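Local coordinates for protein paenibacillus xanthan lyase (Paenibacillus, PDB 6F2P) that cleaves the polysaccharide xanthan as a lyase of the family 8 type, probably by beta-elimination, and binds several calcium ions, at residues 56-61 with 74-79; 258-263 with 304-309; 439-444 with 502-507; 682-687 with 749-754. One frame throughout, in Å; residues are numbered along the deposited sequence.

Contact 1 of 4, residues 56-61 with 74-79; sequences RLWNDA and YRHLYD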
# COMPACT_ATOMS: atom_id res chain seq x y z
N ARG A 56 -38.06 -2.91 -37.38
CA ARG A 56 -36.71 -2.79 -36.83
C ARG A 56 -35.89 -2.32 -38.02
O ARG A 56 -36.41 -2.29 -39.14
CB ARG A 56 -36.21 -4.15 -36.35
CG ARG A 56 -36.15 -5.18 -37.48
CD ARG A 56 -35.87 -6.61 -37.01
NE ARG A 56 -36.92 -7.14 -36.16
CZ ARG A 56 -37.15 -8.44 -35.96
NH1 ARG A 56 -36.41 -9.35 -36.59
NH2 ARG A 56 -38.11 -8.82 -35.14
N LEU A 57 -34.63 -1.96 -37.81
CA LEU A 57 -33.78 -1.55 -38.93
C LEU A 57 -32.78 -2.62 -39.32
O LEU A 57 -32.28 -2.64 -40.44
CB LEU A 57 -33.05 -0.24 -38.62
CG LEU A 57 -33.92 0.97 -38.30
CD1 LEU A 57 -33.07 2.22 -38.23
CD2 LEU A 57 -35.06 1.15 -39.30
N TRP A 58 -32.46 -3.50 -38.37
CA TRP A 58 -31.63 -4.66 -38.64
C TRP A 58 -32.22 -5.81 -37.85
O TRP A 58 -32.82 -5.60 -36.80
CB TRP A 58 -30.18 -4.44 -38.21
CG TRP A 58 -29.39 -3.61 -39.15
CD1 TRP A 58 -28.65 -4.06 -40.21
CD2 TRP A 58 -29.24 -2.19 -39.13
NE1 TRP A 58 -28.06 -3.00 -40.85
CE2 TRP A 58 -28.41 -1.84 -40.21
CE3 TRP A 58 -29.75 -1.17 -38.31
CZ2 TRP A 58 -28.06 -0.51 -40.49
CZ3 TRP A 58 -29.40 0.15 -38.59
CH2 TRP A 58 -28.57 0.46 -39.67
N ASN A 59 -32.05 -7.03 -38.36
CA ASN A 59 -32.57 -8.20 -37.67
C ASN A 59 -31.77 -8.52 -36.41
O ASN A 59 -32.29 -9.10 -35.46
CB ASN A 59 -32.60 -9.41 -38.61
CG ASN A 59 -33.90 -9.51 -39.38
OD1 ASN A 59 -34.97 -9.10 -38.88
ND2 ASN A 59 -33.84 -10.06 -40.59
N ASP A 60 -30.50 -8.14 -36.40
CA ASP A 60 -29.65 -8.44 -35.26
C ASP A 60 -29.95 -7.47 -34.12
O ASP A 60 -29.26 -7.47 -33.09
CB ASP A 60 -28.17 -8.40 -35.66
CG ASP A 60 -27.65 -6.99 -35.90
OD1 ASP A 60 -28.44 -6.03 -35.97
OD2 ASP A 60 -26.41 -6.84 -36.05
N ALA A 61 -30.97 -6.64 -34.31
CA ALA A 61 -31.37 -5.68 -33.30
C ALA A 61 -32.88 -5.55 -33.26
O ALA A 61 -33.41 -4.49 -33.58
CB ALA A 61 -30.74 -4.33 -33.58
N TYR A 74 -28.18 2.25 -33.51
CA TYR A 74 -27.52 3.55 -33.68
C TYR A 74 -26.05 3.40 -34.01
O TYR A 74 -25.49 4.22 -34.73
CB TYR A 74 -27.70 4.44 -32.46
CG TYR A 74 -29.03 5.15 -32.39
CD1 TYR A 74 -29.51 5.88 -33.47
CD2 TYR A 74 -29.81 5.08 -31.25
CE1 TYR A 74 -30.74 6.54 -33.40
CE2 TYR A 74 -31.04 5.72 -31.17
CZ TYR A 74 -31.50 6.45 -32.25
OH TYR A 74 -32.72 7.08 -32.16
N ARG A 75 -25.40 2.35 -33.51
CA ARG A 75 -24.01 2.11 -33.90
C ARG A 75 -23.92 1.75 -35.38
O ARG A 75 -23.04 2.25 -36.09
CB ARG A 75 -23.34 1.06 -33.01
CG ARG A 75 -23.21 1.50 -31.57
CD ARG A 75 -22.40 0.56 -30.70
NE ARG A 75 -22.08 1.22 -29.43
CZ ARG A 75 -21.39 0.67 -28.44
NH1 ARG A 75 -20.92 -0.56 -28.55
NH2 ARG A 75 -21.16 1.38 -27.33
N HIS A 76 -24.84 0.91 -35.84
CA HIS A 76 -24.90 0.56 -37.26
C HIS A 76 -25.09 1.81 -38.11
O HIS A 76 -24.33 2.03 -39.06
CB HIS A 76 -26.01 -0.44 -37.53
CG HIS A 76 -25.76 -1.79 -36.94
ND1 HIS A 76 -24.55 -2.15 -36.40
CD2 HIS A 76 -26.57 -2.87 -36.81
CE1 HIS A 76 -24.62 -3.40 -35.95
NE2 HIS A 76 -25.84 -3.85 -36.20
N LEU A 77 -26.08 2.63 -37.75
CA LEU A 77 -26.29 3.94 -38.39
C LEU A 77 -25.05 4.83 -38.33
O LEU A 77 -24.69 5.48 -39.32
CB LEU A 77 -27.48 4.67 -37.76
CG LEU A 77 -28.85 4.10 -38.14
CD1 LEU A 77 -29.94 4.72 -37.28
CD2 LEU A 77 -29.14 4.33 -39.62
N TYR A 78 -24.37 4.84 -37.19
CA TYR A 78 -23.14 5.61 -37.08
C TYR A 78 -22.09 5.17 -38.10
O TYR A 78 -21.43 6.01 -38.72
CB TYR A 78 -22.55 5.56 -35.68
CG TYR A 78 -21.21 6.24 -35.63
CD1 TYR A 78 -21.11 7.63 -35.66
CD2 TYR A 78 -20.03 5.50 -35.61
CE1 TYR A 78 -19.88 8.26 -35.65
CE2 TYR A 78 -18.79 6.13 -35.60
CZ TYR A 78 -18.72 7.50 -35.62
OH TYR A 78 -17.49 8.13 -35.60
N ASP A 79 -21.91 3.86 -38.24
CA ASP A 79 -20.89 3.34 -39.15
C ASP A 79 -21.14 3.82 -40.56
O ASP A 79 -20.21 4.20 -41.27
CB ASP A 79 -20.83 1.81 -39.12
CG ASP A 79 -20.21 1.27 -37.84
OD1 ASP A 79 -19.50 2.03 -37.15
OD2 ASP A 79 -20.44 0.08 -37.52
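Residues 56-61 are a piece of loop, closed by a type I beta turn from Trp-58 to Ala-61, that lies against helix 68-85 with Trp-58 and His-76 the closest backbone pair, CA to CA 8.6 Å. The indole of Trp-58 lies flat over the root of His-76: CB of the histidine sits 3.5 Å from the centroid of the six-membered ring, 12° off its normal, a CH-pi contact. Farther out the imidazole turns its edge, CD2 foremost, to the face of the five-membered ring, a T-shaped pair with planes at 75°. Trp-58 CH2 also touches Leu-77 CD2 at 3.9 Å. This is the N-terminal alpha-helical domain, where the loop leads from helix 28-46 into helix 68-85; Trp-58 NE1 donates to Tyr-44 O and so ties in helix 28-46 too. An alanine in place of Trp-58 would probably leave His-76 and Leu-77 poorly packed and loosen the loop from both helices. Asp-60 meets His-76 tip to tip, OD2 taking the NE2 proton at 3.0 Å on the syn lone pair, with carboxylate and ring nearly coplanar. Leu-57 CD1 touches Leu-77 CD1 at 4.1 Å, the side chains crossing at about a right angle.

Contact 2 of 4, residues 258-263 with 304-309; sequences NVYRWI and IRLSQT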
# COMPACT_ATOMS: atom_id res chain seq x y z
N ASN A 258 -4.71 17.04 -12.12
CA ASN A 258 -4.57 15.66 -11.64
C ASN A 258 -4.60 14.66 -12.78
O ASN A 258 -3.93 13.62 -12.74
CB ASN A 258 -5.67 15.32 -10.63
CG ASN A 258 -5.65 16.22 -9.41
OD1 ASN A 258 -4.69 16.96 -9.19
ND2 ASN A 258 -6.69 16.14 -8.59
N VAL A 259 -5.38 14.99 -13.81
CA VAL A 259 -5.51 14.12 -14.98
C VAL A 259 -4.16 13.99 -15.69
O VAL A 259 -3.84 12.95 -16.23
CB VAL A 259 -6.59 14.63 -15.96
CG1 VAL A 259 -6.69 13.74 -17.18
CG2 VAL A 259 -7.93 14.72 -15.25
N TYR A 260 -3.37 15.06 -15.68
CA TYR A 260 -2.04 14.99 -16.29
C TYR A 260 -1.11 14.15 -15.41
O TYR A 260 -0.34 13.35 -15.91
CB TYR A 260 -1.48 16.38 -16.57
CG TYR A 260 -2.39 17.16 -17.49
CD1 TYR A 260 -2.28 17.05 -18.86
CD2 TYR A 260 -3.39 17.98 -16.97
CE1 TYR A 260 -3.13 17.74 -19.70
CE2 TYR A 260 -4.25 18.67 -17.81
CZ TYR A 260 -4.11 18.55 -19.17
OH TYR A 260 -4.95 19.24 -20.01
N ARG A 261 -1.23 14.32 -14.09
CA ARG A 261 -0.44 13.54 -13.16
C ARG A 261 -0.73 12.04 -13.31
O ARG A 261 0.20 11.22 -13.19
CB ARG A 261 -0.68 13.98 -11.71
CG ARG A 261 -0.36 15.44 -11.39
CD ARG A 261 0.88 15.95 -12.09
NE ARG A 261 2.10 15.22 -11.73
CZ ARG A 261 3.30 15.48 -12.23
NH1 ARG A 261 3.46 16.47 -13.11
NH2 ARG A 261 4.35 14.76 -11.85
N TRP A 262 -2.00 11.71 -13.57
CA TRP A 262 -2.43 10.31 -13.70
C TRP A 262 -1.55 9.55 -14.68
O TRP A 262 -1.21 8.39 -14.46
CB TRP A 262 -3.89 10.18 -14.15
CG TRP A 262 -4.89 10.66 -13.13
CD1 TRP A 262 -4.67 10.90 -11.80
CD2 TRP A 262 -6.28 10.95 -13.37
NE1 TRP A 262 -5.84 11.32 -11.20
CE2 TRP A 262 -6.84 11.36 -12.14
CE3 TRP A 262 -7.10 10.91 -14.50
CZ2 TRP A 262 -8.18 11.73 -12.01
CZ3 TRP A 262 -8.44 11.27 -14.37
CH2 TRP A 262 -8.96 11.67 -13.14
N ILE A 263 -1.18 10.22 -15.77
CA ILE A 263 -0.28 9.64 -16.75
C ILE A 263 1.06 9.23 -16.13
O ILE A 263 1.50 8.09 -16.29
CB ILE A 263 -0.04 10.60 -17.92
CG1 ILE A 263 -1.38 11.00 -18.55
CG2 ILE A 263 0.89 9.97 -18.94
CD1 ILE A 263 -2.27 9.83 -18.90
N ILE A 304 -2.00 11.14 -26.02
CA ILE A 304 -1.93 12.02 -27.18
C ILE A 304 -2.94 13.16 -27.07
O ILE A 304 -2.62 14.32 -27.33
CB ILE A 304 -2.19 11.23 -28.47
CG1 ILE A 304 -1.03 10.26 -28.72
CG2 ILE A 304 -2.37 12.16 -29.64
CD1 ILE A 304 -1.26 9.33 -29.88
N ARG A 305 -4.17 12.84 -26.67
CA ARG A 305 -5.19 13.86 -26.46
C ARG A 305 -4.78 14.81 -25.35
O ARG A 305 -5.00 16.02 -25.46
CB ARG A 305 -6.54 13.22 -26.13
CG ARG A 305 -7.22 12.54 -27.30
CD ARG A 305 -7.88 13.55 -28.21
NE ARG A 305 -8.41 12.94 -29.43
CZ ARG A 305 -8.06 13.30 -30.66
NH1 ARG A 305 -7.17 14.27 -30.85
NH2 ARG A 305 -8.60 12.68 -31.70
N LEU A 306 -4.19 14.28 -24.29
CA LEU A 306 -3.77 15.14 -23.18
C LEU A 306 -2.60 16.05 -23.55
O LEU A 306 -2.51 17.17 -23.06
CB LEU A 306 -3.47 14.33 -21.92
CG LEU A 306 -4.74 13.81 -21.25
CD1 LEU A 306 -4.41 12.87 -20.11
CD2 LEU A 306 -5.61 14.96 -20.76
N SER A 307 -1.72 15.58 -24.44
CA SER A 307 -0.59 16.41 -24.88
C SER A 307 -1.08 17.62 -25.67
O SER A 307 -0.43 18.66 -25.68
CB SER A 307 0.38 15.58 -25.72
OG SER A 307 -0.19 15.27 -26.98
N GLN A 308 -2.23 17.49 -26.31
CA GLN A 308 -2.79 18.59 -27.08
C GLN A 308 -3.34 19.71 -26.18
O GLN A 308 -3.56 20.83 -26.64
CB GLN A 308 -3.84 18.07 -28.06
CG GLN A 308 -3.23 17.14 -29.12
CD GLN A 308 -4.26 16.48 -30.04
OE1 GLN A 308 -5.24 15.89 -29.58
NE2 GLN A 308 -4.03 16.56 -31.34
N THR A 309 -3.56 19.42 -24.91
CA THR A 309 -4.08 20.43 -24.00
C THR A 309 -3.15 20.70 -22.80
O THR A 309 -3.39 21.62 -22.01
CB THR A 309 -5.46 20.04 -23.47
OG1 THR A 309 -5.33 18.87 -22.65
CG2 THR A 309 -6.40 19.75 -24.62
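Two helices of the N-terminal alpha-helical domain of this family 8 lyase pack here: the middle of helix 256-267 faces segment 304-309, which lies on helix 292-307. The backbones come closest at Tyr-260 and Leu-306, whose CA atoms are 7.1 Å apart.

Leu-306 is the side chain to follow. Its CB lies 4.1 Å from Tyr-260 CE1. CG stands anti to the carbonyl carbon (chi1 -73°), and from there the two methyls part. CD1 goes in between Val-259 and Ile-263, one helical turn apart, and touches CG1 of Val-259 at 3.8 Å and CG1 of Ile-263 at 3.9 Å. CD2 stays nearer the tyrosine, 3.9 Å from its CE1, and also rests on Val-259 CG1. One leucine thus fills the groove between three side chains of the facing helix. Phe-318 of helix 312-328 touches Tyr-260, Ile-263 and Leu-306 alike, while Ala-238 of helix 229-244 packs on Leu-306, so this apolar patch is buried among helices.

The polar part lies at the tip of Tyr-260. Its ring presents an edge to segment 304-309, CE1 standing 3.5 Å from the carbonyl oxygen of Leu-306, nearly in the ring plane. The hydroxyl carries on past this point to Thr-309, the two side chains crossing at about a right angle: Tyr-260 OH and Thr-309 OG1 share a hydrogen bond of 2.7 Å, in which either oxygen could be the donor.

Contact 3 of 4, residues 439-444 with 502-507; sequences TVLQNT and STDGIA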
# COMPACT_ATOMS: atom_id res chain seq x y z
N THR A 439 1.60 -19.09 -4.69
CA THR A 439 1.61 -20.30 -3.88
C THR A 439 0.18 -20.79 -3.76
O THR A 439 -0.67 -20.07 -3.25
CB THR A 439 2.16 -20.02 -2.47
OG1 THR A 439 3.54 -19.68 -2.57
CG2 THR A 439 2.00 -21.24 -1.58
N VAL A 440 -0.10 -22.01 -4.21
CA VAL A 440 -1.48 -22.52 -4.27
C VAL A 440 -1.66 -23.99 -3.85
O VAL A 440 -0.69 -24.76 -3.78
CB VAL A 440 -2.05 -22.42 -5.70
CG1 VAL A 440 -2.12 -20.97 -6.17
CG2 VAL A 440 -1.23 -23.28 -6.65
N LEU A 441 -2.91 -24.37 -3.57
CA LEU A 441 -3.28 -25.78 -3.45
C LEU A 441 -3.45 -26.31 -4.86
O LEU A 441 -4.14 -25.69 -5.68
CB LEU A 441 -4.60 -25.94 -2.71
CG LEU A 441 -4.62 -25.49 -1.26
CD1 LEU A 441 -6.04 -25.59 -0.70
CD2 LEU A 441 -3.63 -26.30 -0.42
N GLN A 442 -2.83 -27.45 -5.15
CA GLN A 442 -2.76 -27.94 -6.53
C GLN A 442 -4.13 -28.18 -7.15
O GLN A 442 -4.99 -28.87 -6.56
CB GLN A 442 -1.93 -29.21 -6.60
CG GLN A 442 -2.01 -29.90 -7.94
CD GLN A 442 -1.07 -31.09 -8.04
OE1 GLN A 442 -0.73 -31.70 -7.03
NE2 GLN A 442 -0.65 -31.41 -9.27
N ASN A 443 -4.33 -27.61 -8.34
CA ASN A 443 -5.54 -27.79 -9.14
C ASN A 443 -6.82 -27.46 -8.37
O ASN A 443 -7.76 -28.25 -8.33
CB ASN A 443 -5.60 -29.21 -9.70
CG ASN A 443 -6.64 -29.37 -10.79
OD1 ASN A 443 -6.44 -28.93 -11.93
ND2 ASN A 443 -7.75 -30.01 -10.46
N THR A 444 -6.84 -26.30 -7.75
CA THR A 444 -7.99 -25.89 -6.95
C THR A 444 -8.47 -24.52 -7.40
O THR A 444 -7.80 -23.83 -8.17
CB THR A 444 -7.65 -25.83 -5.45
OG1 THR A 444 -6.64 -24.84 -5.21
CG2 THR A 444 -7.15 -27.18 -4.97
N SER A 502 -0.75 -25.72 5.62
CA SER A 502 -2.08 -26.07 5.14
C SER A 502 -2.58 -27.34 5.82
O SER A 502 -1.79 -28.21 6.18
CB SER A 502 -2.06 -26.26 3.62
OG SER A 502 -3.24 -26.91 3.19
N THR A 503 -3.89 -27.43 6.00
CA THR A 503 -4.52 -28.65 6.46
C THR A 503 -5.61 -29.08 5.49
O THR A 503 -6.57 -29.73 5.89
CB THR A 503 -5.13 -28.49 7.86
OG1 THR A 503 -5.89 -27.28 7.91
CG2 THR A 503 -4.04 -28.44 8.91
N ASP A 504 -5.44 -28.73 4.22
CA ASP A 504 -6.49 -28.93 3.21
C ASP A 504 -6.39 -30.29 2.53
O ASP A 504 -7.20 -30.61 1.66
CB ASP A 504 -6.44 -27.82 2.14
CG ASP A 504 -6.57 -26.43 2.73
OD1 ASP A 504 -7.67 -26.07 3.18
OD2 ASP A 504 -5.57 -25.67 2.72
N GLY A 505 -5.38 -31.07 2.89
CA GLY A 505 -5.22 -32.40 2.31
C GLY A 505 -4.88 -32.42 0.83
O GLY A 505 -5.13 -33.42 0.15
N ILE A 506 -4.32 -31.33 0.32
CA ILE A 506 -3.95 -31.27 -1.09
C ILE A 506 -2.52 -30.79 -1.25
O ILE A 506 -2.10 -29.86 -0.56
CB ILE A 506 -4.89 -30.34 -1.87
CG1 ILE A 506 -6.33 -30.85 -1.79
CG2 ILE A 506 -4.45 -30.19 -3.31
CD1 ILE A 506 -7.32 -29.81 -2.19
N ALA A 507 -1.78 -31.43 -2.15
CA ALA A 507 -0.41 -31.04 -2.46
C ALA A 507 -0.32 -29.54 -2.73
O ALA A 507 -1.08 -28.98 -3.53
CB ALA A 507 0.10 -31.82 -3.65
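The close-packed half of this contact is built round Leu-441, the last residue of strand 439-441, which points its two methyls at the loop 502-507. CD1 lies 3.5 Å from Asp-504 OD2, and CD2 is 3.7 Å from Ser-502 OG; leucine and aspartate cross at about a right angle. The polar atoms beneath the methyls are already engaged. Ser-502 OG accepts from the backbone N of Asp-504 at 3.0 Å, an ST turn, and gives its own proton to Asp-504 OD2 at 2.7 Å, meeting it from above the carboxylate plane; Ser-479 OG is a further partner of that oxygen. An alanine at Ser-502 would probably loosen the turn and leave the carboxylate less firmly held under Leu-441, since both bonds made by OG would go.

The setting is the super-sandwich domain, where strand 439-441 is the edge of a five-stranded antiparallel sheet next to strand 508-516. The pairing runs on past the strand's end: Gln-442 N donates to Ala-507 O at 2.8 Å, nearly along the C=O axis.

Toward solvent the contact thins out. Gln-442, extended beyond CG, lays OE1 3.5 Å from Ala-507 CB. Ile-506 CG2 rests by the backbone of Gln-442, and its CD1 meets Thr-444 CG2 tip to tip at 3.8 Å, while the hydroxyl of that threonine turns back to Leu-441 O.

Contact 4 of 4, residues 682-687 with 749-754; sequences TKETAS and FSLTGT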
# COMPACT_ATOMS: atom_id res chain seq x y z
N THR A 682 17.46 -0.80 3.49
CA THR A 682 18.63 0.01 3.83
C THR A 682 19.58 0.18 2.65
O THR A 682 19.74 -0.73 1.83
CB THR A 682 19.42 -0.59 5.03
OG1 THR A 682 20.03 -1.83 4.64
CG2 THR A 682 18.50 -0.82 6.24
N LYS A 683 20.20 1.35 2.56
CA LYS A 683 21.27 1.59 1.60
C LYS A 683 22.49 2.15 2.34
O LYS A 683 22.41 3.19 3.00
CB LYS A 683 20.82 2.56 0.51
CG LYS A 683 21.94 3.15 -0.33
CD LYS A 683 22.51 2.16 -1.33
CE LYS A 683 23.88 2.62 -1.85
NZ LYS A 683 24.20 2.06 -3.21
N GLU A 684 23.61 1.43 2.25
CA GLU A 684 24.85 1.87 2.89
C GLU A 684 25.92 2.31 1.88
O GLU A 684 26.09 1.70 0.83
CB GLU A 684 25.42 0.76 3.78
CG GLU A 684 26.77 1.12 4.39
CD GLU A 684 27.20 0.17 5.50
OE1 GLU A 684 26.56 -0.90 5.67
OE2 GLU A 684 28.18 0.50 6.19
N THR A 685 26.60 3.40 2.20
CA THR A 685 27.76 3.84 1.44
C THR A 685 28.88 4.17 2.44
O THR A 685 28.69 4.03 3.65
CB THR A 685 27.46 5.09 0.61
OG1 THR A 685 27.42 6.24 1.47
CG2 THR A 685 26.14 4.95 -0.11
N ALA A 686 30.02 4.60 1.93
CA ALA A 686 31.13 4.97 2.81
C ALA A 686 30.75 6.14 3.71
O ALA A 686 31.12 6.17 4.88
CB ALA A 686 32.38 5.29 2.02
N SER A 687 29.99 7.08 3.16
CA SER A 687 29.69 8.33 3.86
C SER A 687 28.33 8.38 4.57
O SER A 687 28.11 9.24 5.42
CB SER A 687 29.80 9.51 2.90
OG SER A 687 28.80 9.44 1.90
N PHE A 749 21.41 8.84 7.69
CA PHE A 749 22.39 9.19 8.70
C PHE A 749 23.77 9.42 8.10
O PHE A 749 24.11 8.84 7.07
CB PHE A 749 22.47 8.06 9.72
CG PHE A 749 21.29 7.98 10.64
CD1 PHE A 749 21.23 8.77 11.78
CD2 PHE A 749 20.24 7.11 10.38
CE1 PHE A 749 20.14 8.70 12.64
CE2 PHE A 749 19.15 7.03 11.23
CZ PHE A 749 19.09 7.82 12.37
N SER A 750 24.56 10.27 8.74
CA SER A 750 25.95 10.45 8.32
C SER A 750 26.84 9.44 9.05
O SER A 750 26.60 9.11 10.21
CB SER A 750 26.41 11.88 8.61
OG SER A 750 26.32 12.18 9.99
N LEU A 751 27.86 8.95 8.37
CA LEU A 751 28.77 7.98 8.99
C LEU A 751 30.17 8.55 9.21
O LEU A 751 30.99 7.94 9.90
CB LEU A 751 28.86 6.72 8.13
CG LEU A 751 27.60 5.87 8.00
CD1 LEU A 751 27.90 4.60 7.21
CD2 LEU A 751 27.03 5.53 9.37
N THR A 752 30.43 9.71 8.63
CA THR A 752 31.74 10.35 8.76
C THR A 752 31.63 11.77 9.29
O THR A 752 30.53 12.29 9.53
CB THR A 752 32.48 10.39 7.41
OG1 THR A 752 31.71 11.14 6.46
CG2 THR A 752 32.75 8.98 6.89
N GLY A 753 32.79 12.41 9.45
CA GLY A 753 32.87 13.73 10.05
C GLY A 753 33.08 13.62 11.54
O GLY A 753 33.32 12.53 12.08
N THR A 754 33.02 14.76 12.22
CA THR A 754 33.10 14.77 13.67
C THR A 754 31.72 14.46 14.23
O THR A 754 30.73 15.05 13.80
CB THR A 754 33.63 16.12 14.19
OG1 THR A 754 35.06 16.08 14.26
CG2 THR A 754 33.08 16.45 15.59
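Strand 678-684 ends at Glu-684, the first residue of 682-687 to meet the other segment: its extended side chain (chi1 176°, chi2 168°) brings OE2 to 4.2 Å from Leu-751 CD1, a loose approach. At Thr-685 the chain leaves the strand and turns. Its carbonyl oxygen lies 3.7 Å from the same Leu-751 methyl, while OG1 faces back into the turn, bonded to Asp-688 N and weakly to Ser-687 N. This is the hairpin between strands 678-684 and 688-694 of the C-terminal beta-sandwich, neighbours in an antiparallel sheet of seven strands; strand 744-750 lies on the far side of 688-694, so the turn leans across to the chain leaving the next strand but one. Ala-686 directs its methyl away from that chain, but its carbonyl oxygen rests 3.8 Å from Thr-752 CG2. Ser-687 also points its side chain away and makes the contact through its backbone. Its carbonyl oxygen accepts from Leu-751 N at 3.0 Å, with a fairly straight N-H (162°) although the donor stands above the carbonyl plane. Leu-751, with CG anti to the carbonyl carbon, extends its side chain beneath the turn from there, and Ala-712 of a neighbouring loop touches it too.

Starting from the N terminus, the four contacts follow in series, each closing before the next opens, so none nests in or crosses another. Contact 1 closes a short loop of 12 intervening residues ahead of and within helix 68-85. Contact 2 spans 40 residues and joins two later helices of the same alpha-helical domain; its centre is 34 Å from that of contact 1. In the super-sandwich domain, contact 3 brings an edge strand to the loop entering its neighbour, 57 residues on. Contact 4 closes 61 residues with no helix, 33 of them in strands, and joins a hairpin turn of the following beta-sandwich to a strand end. Contacts 1 and 4 lie farthest apart, their centres 71 Å from each other.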